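Local structure of minor structural protein 5 (5E7T) at residues A255-V261 / S277-T283; L7-N13 / P204-Y210; V198-D202 / I266-E271. The protein forms part of the baseplate tripod of Lactococcus phage Tuc2009 and probably contributes a carbohydrate-binding module to recognition of the bacterial host. The contacts are given in a common frame with arbitrary orientation. Numbering follows the deposited sequence.

Interaction 1. Residues A255-V261 / S277-T283; sequences AGTSYNV and SVAFKTT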
# COMPACT_ATOMS: atom_id res chain seq x y z
N ALA B 255 -62.60 -6.58 -2.98
CA ALA B 255 -62.91 -6.88 -1.58
C ALA B 255 -61.82 -7.61 -0.83
O ALA B 255 -61.05 -8.37 -1.42
CB ALA B 255 -64.20 -7.66 -1.48
N GLY B 256 -61.76 -7.37 0.47
CA GLY B 256 -60.81 -7.98 1.39
C GLY B 256 -59.35 -7.95 0.98
O GLY B 256 -58.62 -8.89 1.31
N THR B 257 -58.91 -6.90 0.26
CA THR B 257 -57.50 -6.80 -0.11
C THR B 257 -56.84 -5.56 0.49
O THR B 257 -57.48 -4.51 0.59
CB THR B 257 -57.23 -6.92 -1.60
OG1 THR B 257 -57.03 -5.62 -2.10
CG2 THR B 257 -58.32 -7.63 -2.39
N SER B 258 -55.55 -5.69 0.88
CA SER B 258 -54.74 -4.62 1.44
C SER B 258 -54.29 -3.72 0.31
O SER B 258 -53.99 -4.22 -0.78
CB SER B 258 -53.49 -5.19 2.12
OG SER B 258 -53.77 -6.22 3.06
N TYR B 259 -54.20 -2.42 0.57
CA TYR B 259 -53.74 -1.43 -0.41
C TYR B 259 -52.81 -0.42 0.25
O TYR B 259 -52.86 -0.25 1.48
CB TYR B 259 -54.94 -0.68 -1.01
CG TYR B 259 -55.74 -1.50 -2.01
CD1 TYR B 259 -55.34 -1.59 -3.34
CD2 TYR B 259 -56.92 -2.13 -1.64
CE1 TYR B 259 -56.07 -2.32 -4.27
CE2 TYR B 259 -57.67 -2.87 -2.57
CZ TYR B 259 -57.22 -2.98 -3.88
OH TYR B 259 -57.89 -3.74 -4.81
N ASN B 260 -51.96 0.27 -0.56
CA ASN B 260 -51.11 1.37 -0.10
C ASN B 260 -51.34 2.55 -1.01
O ASN B 260 -51.36 2.41 -2.23
CB ASN B 260 -49.65 1.07 -0.16
CG ASN B 260 -49.16 -0.04 0.67
OD1 ASN B 260 -49.04 0.08 1.90
ND2 ASN B 260 -48.64 -1.03 -0.04
N VAL B 261 -51.46 3.72 -0.42
CA VAL B 261 -51.70 4.97 -1.11
C VAL B 261 -50.73 6.00 -0.57
O VAL B 261 -50.41 6.03 0.62
CB VAL B 261 -53.20 5.42 -1.09
CG1 VAL B 261 -53.78 5.39 0.31
CG2 VAL B 261 -53.44 6.79 -1.74
N SER B 277 -46.40 6.61 2.84
CA SER B 277 -47.54 5.78 2.43
C SER B 277 -48.47 5.51 3.61
O SER B 277 -48.06 5.59 4.76
CB SER B 277 -47.07 4.47 1.79
OG SER B 277 -46.66 3.54 2.78
N VAL B 278 -49.75 5.25 3.31
CA VAL B 278 -50.75 4.90 4.29
C VAL B 278 -51.40 3.61 3.81
O VAL B 278 -51.58 3.43 2.60
CB VAL B 278 -51.74 6.06 4.63
CG1 VAL B 278 -52.89 6.16 3.65
CG2 VAL B 278 -52.25 5.93 6.05
N ALA B 279 -51.63 2.67 4.73
CA ALA B 279 -52.22 1.38 4.39
C ALA B 279 -53.67 1.19 4.88
O ALA B 279 -54.05 1.59 5.99
CB ALA B 279 -51.34 0.27 4.90
N PHE B 280 -54.48 0.57 4.02
CA PHE B 280 -55.85 0.25 4.35
C PHE B 280 -56.18 -1.07 3.73
O PHE B 280 -55.41 -1.56 2.92
CB PHE B 280 -56.79 1.35 3.88
CG PHE B 280 -57.04 1.44 2.40
CD1 PHE B 280 -56.16 2.13 1.57
CD2 PHE B 280 -58.20 0.91 1.83
CE1 PHE B 280 -56.40 2.26 0.20
CE2 PHE B 280 -58.44 1.02 0.46
CZ PHE B 280 -57.55 1.71 -0.35
N LYS B 281 -57.34 -1.63 4.10
CA LYS B 281 -57.85 -2.90 3.59
C LYS B 281 -59.34 -2.75 3.35
O LYS B 281 -60.08 -2.27 4.22
CB LYS B 281 -57.58 -4.00 4.64
CG LYS B 281 -57.55 -5.43 4.11
CD LYS B 281 -57.52 -6.42 5.29
CE LYS B 281 -56.64 -7.63 5.08
NZ LYS B 281 -57.19 -8.57 4.05
N THR B 282 -59.79 -3.15 2.15
CA THR B 282 -61.21 -3.12 1.78
C THR B 282 -61.93 -4.14 2.64
O THR B 282 -61.33 -5.15 3.04
CB THR B 282 -61.42 -3.43 0.27
OG1 THR B 282 -60.66 -4.58 -0.10
CG2 THR B 282 -61.08 -2.27 -0.62
N THR B 283 -63.20 -3.88 2.96
CA THR B 283 -63.99 -4.80 3.78
C THR B 283 -64.40 -6.02 2.96
O THR B 283 -64.28 -6.00 1.73
CB THR B 283 -65.14 -4.05 4.46
OG1 THR B 283 -65.85 -3.30 3.47
CG2 THR B 283 -64.66 -3.13 5.56

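Interaction 2. Residues L7-N13 / P204-Y210; sequences LHTAYAN and PKFVGTY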
# COMPACT_ATOMS: atom_id res chain seq x y z
N LEU B 7 -70.67 10.13 -8.62
CA LEU B 7 -69.63 11.11 -8.93
C LEU B 7 -68.90 10.66 -10.18
O LEU B 7 -68.35 9.56 -10.20
CB LEU B 7 -68.65 11.32 -7.77
CG LEU B 7 -67.35 12.04 -8.15
CD1 LEU B 7 -67.46 13.54 -7.96
CD2 LEU B 7 -66.15 11.45 -7.42
N HIS B 8 -68.90 11.52 -11.22
CA HIS B 8 -68.24 11.23 -12.48
C HIS B 8 -66.97 12.03 -12.63
O HIS B 8 -67.00 13.26 -12.56
CB HIS B 8 -69.18 11.44 -13.67
CG HIS B 8 -70.40 10.59 -13.60
ND1 HIS B 8 -71.63 11.12 -13.28
CD2 HIS B 8 -70.52 9.25 -13.72
CE1 HIS B 8 -72.47 10.10 -13.25
NE2 HIS B 8 -71.85 8.95 -13.53
N THR B 9 -65.84 11.32 -12.80
CA THR B 9 -64.50 11.89 -12.94
C THR B 9 -63.90 11.62 -14.32
O THR B 9 -64.04 10.52 -14.85
CB THR B 9 -63.62 11.44 -11.78
OG1 THR B 9 -64.42 11.26 -10.60
CG2 THR B 9 -62.50 12.41 -11.50
N ALA B 10 -63.28 12.66 -14.91
CA ALA B 10 -62.64 12.63 -16.24
C ALA B 10 -61.39 13.52 -16.25
O ALA B 10 -61.30 14.46 -15.48
CB ALA B 10 -63.61 13.07 -17.32
N TYR B 11 -60.43 13.20 -17.13
CA TYR B 11 -59.14 13.88 -17.20
C TYR B 11 -58.87 14.50 -18.58
O TYR B 11 -59.41 14.03 -19.58
CB TYR B 11 -58.02 12.90 -16.76
CG TYR B 11 -58.22 12.37 -15.35
CD1 TYR B 11 -59.03 11.27 -15.11
CD2 TYR B 11 -57.62 13.00 -14.26
CE1 TYR B 11 -59.27 10.83 -13.81
CE2 TYR B 11 -57.84 12.55 -12.96
CZ TYR B 11 -58.68 11.47 -12.73
OH TYR B 11 -58.91 11.02 -11.46
N ALA B 12 -58.06 15.58 -18.62
CA ALA B 12 -57.69 16.31 -19.84
C ALA B 12 -56.36 17.05 -19.70
O ALA B 12 -55.80 17.09 -18.60
CB ALA B 12 -58.78 17.31 -20.20
N ASN B 13 -55.87 17.62 -20.81
CA ASN B 13 -54.61 18.37 -20.84
C ASN B 13 -54.79 19.85 -21.17
O ASN B 13 -53.80 20.56 -21.33
CB ASN B 13 -53.59 17.69 -21.76
CG ASN B 13 -52.90 16.52 -21.08
OD1 ASN B 13 -52.09 16.69 -20.15
ND2 ASN B 13 -53.21 15.30 -21.53
N PRO B 204 -52.07 13.44 -17.25
CA PRO B 204 -53.11 14.48 -17.36
C PRO B 204 -52.90 15.62 -16.37
O PRO B 204 -52.51 15.35 -15.22
CB PRO B 204 -54.39 13.73 -17.04
CG PRO B 204 -54.12 12.33 -17.41
CD PRO B 204 -52.69 12.11 -17.07
N LYS B 205 -53.13 16.88 -16.82
CA LYS B 205 -52.96 18.12 -16.06
C LYS B 205 -54.24 18.64 -15.40
O LYS B 205 -54.15 19.32 -14.36
CB LYS B 205 -52.34 19.22 -16.93
CG LYS B 205 -50.82 19.15 -16.97
CD LYS B 205 -50.21 19.79 -18.22
CE LYS B 205 -48.81 19.29 -18.50
NZ LYS B 205 -48.82 17.99 -19.24
N PHE B 206 -55.41 18.34 -16.00
CA PHE B 206 -56.74 18.80 -15.56
C PHE B 206 -57.71 17.66 -15.21
O PHE B 206 -57.70 16.62 -15.87
CB PHE B 206 -57.36 19.76 -16.59
CG PHE B 206 -56.47 20.93 -16.94
CD1 PHE B 206 -55.49 20.81 -17.92
CD2 PHE B 206 -56.59 22.14 -16.27
CE1 PHE B 206 -54.63 21.88 -18.21
CE2 PHE B 206 -55.73 23.21 -16.56
CZ PHE B 206 -54.76 23.07 -17.52
N VAL B 207 -58.54 17.88 -14.18
CA VAL B 207 -59.58 16.95 -13.74
C VAL B 207 -60.98 17.59 -13.90
O VAL B 207 -61.17 18.77 -13.61
CB VAL B 207 -59.32 16.38 -12.32
CG1 VAL B 207 -59.42 17.45 -11.24
CG2 VAL B 207 -60.24 15.21 -12.02
N GLY B 208 -61.91 16.80 -14.40
CA GLY B 208 -63.29 17.21 -14.62
C GLY B 208 -64.25 16.38 -13.80
O GLY B 208 -64.11 15.16 -13.74
N THR B 209 -65.20 17.06 -13.14
CA THR B 209 -66.20 16.40 -12.30
C THR B 209 -67.60 16.95 -12.47
O THR B 209 -67.79 18.13 -12.74
CB THR B 209 -65.81 16.39 -10.83
OG1 THR B 209 -65.10 17.59 -10.51
CG2 THR B 209 -64.99 15.17 -10.45
N TYR B 210 -68.57 16.04 -12.30
CA TYR B 210 -70.01 16.26 -12.31
C TYR B 210 -70.66 15.13 -11.49
O TYR B 210 -70.04 14.07 -11.32
CB TYR B 210 -70.59 16.49 -13.72
CG TYR B 210 -70.98 15.25 -14.49
CD1 TYR B 210 -72.25 14.69 -14.35
CD2 TYR B 210 -70.14 14.73 -15.46
CE1 TYR B 210 -72.63 13.59 -15.11
CE2 TYR B 210 -70.52 13.62 -16.22
CZ TYR B 210 -71.76 13.04 -16.04
OH TYR B 210 -72.15 11.95 -16.77

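Interaction 3. Residues V198-D202 / I266-E271; sequences VTTAD and INGNVE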
# COMPACT_ATOMS: atom_id res chain seq x y z
N VAL B 198 -41.33 7.47 -18.45
CA VAL B 198 -42.35 8.43 -18.02
C VAL B 198 -41.76 9.58 -17.14
O VAL B 198 -40.83 9.38 -16.36
CB VAL B 198 -43.56 7.71 -17.34
CG1 VAL B 198 -43.20 7.10 -16.00
CG2 VAL B 198 -44.79 8.61 -17.23
N THR B 199 -42.29 10.79 -17.35
CA THR B 199 -41.96 12.03 -16.64
C THR B 199 -43.28 12.62 -16.10
O THR B 199 -44.36 12.14 -16.46
CB THR B 199 -41.29 13.02 -17.60
OG1 THR B 199 -42.25 13.48 -18.56
CG2 THR B 199 -40.09 12.44 -18.30
N THR B 200 -43.19 13.69 -15.29
CA THR B 200 -44.34 14.41 -14.71
C THR B 200 -45.24 14.95 -15.81
O THR B 200 -46.45 14.78 -15.73
CB THR B 200 -43.84 15.48 -13.71
OG1 THR B 200 -43.11 14.84 -12.64
CG2 THR B 200 -44.97 16.33 -13.12
N ALA B 201 -44.63 15.53 -16.87
CA ALA B 201 -45.30 16.13 -18.03
C ALA B 201 -46.26 15.20 -18.76
O ALA B 201 -47.27 15.68 -19.28
CB ALA B 201 -44.27 16.63 -19.02
N ASP B 202 -45.95 13.88 -18.81
CA ASP B 202 -46.71 12.84 -19.51
C ASP B 202 -48.08 12.54 -18.95
O ASP B 202 -48.87 11.87 -19.62
CB ASP B 202 -45.89 11.54 -19.61
CG ASP B 202 -44.59 11.67 -20.39
OD1 ASP B 202 -44.61 12.28 -21.48
OD2 ASP B 202 -43.56 11.13 -19.91
N ILE B 266 -48.57 18.71 -7.27
CA ILE B 266 -48.22 19.22 -8.60
C ILE B 266 -48.29 20.74 -8.60
O ILE B 266 -49.19 21.34 -7.99
CB ILE B 266 -49.12 18.58 -9.68
CG1 ILE B 266 -49.17 17.04 -9.56
CG2 ILE B 266 -48.76 19.05 -11.11
CD1 ILE B 266 -47.87 16.27 -9.70
N ASN B 267 -47.32 21.37 -9.27
CA ASN B 267 -47.20 22.82 -9.35
C ASN B 267 -46.57 23.17 -10.71
O ASN B 267 -45.43 23.62 -10.77
CB ASN B 267 -46.35 23.29 -8.17
CG ASN B 267 -46.34 24.76 -7.90
OD1 ASN B 267 -46.90 25.23 -6.91
ND2 ASN B 267 -45.57 25.50 -8.69
N GLY B 268 -47.32 22.88 -11.78
CA GLY B 268 -46.91 23.10 -13.16
C GLY B 268 -45.66 22.35 -13.58
O GLY B 268 -44.59 22.95 -13.70
N ASN B 269 -45.80 21.04 -13.78
CA ASN B 269 -44.70 20.12 -14.16
C ASN B 269 -43.56 20.02 -13.11
O ASN B 269 -42.55 19.36 -13.37
CB ASN B 269 -44.14 20.38 -15.58
CG ASN B 269 -44.92 19.69 -16.70
OD1 ASN B 269 -46.01 19.12 -16.51
ND2 ASN B 269 -44.38 19.76 -17.91
N VAL B 270 -43.78 20.59 -11.90
CA VAL B 270 -42.91 20.41 -10.74
C VAL B 270 -43.71 19.55 -9.74
O VAL B 270 -44.72 20.01 -9.18
CB VAL B 270 -42.33 21.70 -10.13
CG1 VAL B 270 -41.51 21.39 -8.88
CG2 VAL B 270 -41.46 22.44 -11.14
N GLU B 271 -43.31 18.30 -9.60
CA GLU B 271 -43.97 17.35 -8.71
C GLU B 271 -43.13 17.19 -7.46
O GLU B 271 -41.91 17.02 -7.54
CB GLU B 271 -44.14 16.00 -9.43
CG GLU B 271 -44.89 14.96 -8.62
CD GLU B 271 -45.26 13.65 -9.27
OE1 GLU B 271 -44.97 13.43 -10.47
OE2 GLU B 271 -45.82 12.80 -8.54

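Interaction 1. Residues A255-V261 / S277-T283
Y259, V261 and F280 have the most surface buried by this contact, and all three point to the same face of an antiparallel strand pair, 258-261 with 278-281. Their backbones do the joining. Y259 and F280 form a hydrogen-bonded pair (Y259 N to F280 O 2.8 Å, F280 N to Y259 O 3.1 Å), as do V261 and V278 (V261 N to V278 O 3.0 Å, V278 N to V261 O 2.9 Å). Y259 lays its CB over the F280 ring, 3.8 Å from the centroid, a CH-pi contact; the two rings are slid so far apart that they barely overlap. V261 CG1 fills the other end, 3.5 Å from V278 CG1 and 4.1 Å from F280 CE1. Beyond the strands, T282 OG1 accepts T257 N at 2.9 Å and bonds K254 O, while Y259 OH bonds K254 N. That tyrosine-to-backbone bond, five residues back, is a tyrosine corner, consistent with a fibronectin type III-like sandwich. The face of S258, N260, A279 and K281 is more polar. One chain of Minor structural protein 4 packs I124 on V261 and A122 on F280; another packs P38 on N260 and bonds S277 OG through E43. The chemistry implies an edge hairpin joined by backbone bonds, apolar on the Y259, V261 and F280 face and polar on the other, with a different neighbouring subunit meeting each.

Interaction 2. Residues L7-N13 / P204-Y210
Backbone hydrogen bonds come first. Strands 8-12 and 206-210 run antiparallel, with H8-Y210, A10-G208 and A12-F206 as hydrogen-bonded pairs; the shortest bond is G208 N to A10 O at 2.6 Å. At the far end K205 and F206 both face A12, a classic beta bulge: A12 O takes F206 N at 2.9 Å and, weakly, K205 N at 3.2 Å. The aromatic contact lies at the other end, where H8 CB sits over the Y210 ring, 3.9 Å from its centroid, and the two rings meet obliquely with centroids 4.5 Å apart. Y210 OH is bonded to S218 N. Apolar packing occupies the opposite face: Y11 CB meets P204 CB and Y11 CE2 meets V207 CG2, both at 3.7 Å, while T9 CG2 lies 3.6 Å from V207 CG2. F248 of strand 247-250 touches Y11 on this face, and on the H8 and Y210 face W226 of strand 225-228 touches A10 and A12. Strand 206-210 is the middle of a three-stranded sheet, one edge of which, 8-12, comes from the chain's N-terminal end. With a full ladder and buried side chains on both faces, the chemistry implies that residues near the N-terminus are built into the C-terminal domain.

Interaction 3. Residues V198-D202 / I266-E271
T200 lays its side chain against the loop 266-271, setting CG2 3.9 Å from N269 O and 4.5 Å from I266 CD1. This is a loop-to-loop contact in which the linker after strand 171-184 meets the turn between the last two strands, 258-265 and 278-281, of what looks like a fibronectin type III-like sandwich. Both partners are tightly folded. N267 N bonds V270 O at 2.9 Å across a turn whose two inner residues, G268 and N269, have positive phi; on the linker, T199 N bonds D202 OD2 at 2.9 Å, folding the linker back on itself. E271 reaches out of its loop with an extended side chain, and its OE2 bonds S264 OG and Y234 OH, so the same carboxylate is also tied to strands of the sheet. A201 adds a smaller touch, CB to N269 ND2 at 3.3 Å. The one hydrogen bond between the segments runs from T200 OG1 to E271 OE1, 3.2 Å.

How the interactions relate
Along the chain the order is 7-13, 198-202, 204-210, 255-261, 266-271, 277-283, so interaction 3 crosses both of the others while interaction 2 closes before interaction 1 opens. Interaction 2 joins two of the three strands of one sheet, interaction 1 is the edge pair of the four-stranded sheet, and strand 258-265 leads from interaction 1 into the loop of interaction 3. Centres of interactions 2 and 3 lie 16 Å apart and they touch at K205 CE and N269 OD1 (3.4 Å); interaction 1 is 24 and 26 Å from them, between centres. Together they bring both chain termini into one domain and tie it to the linker from the BppA domain.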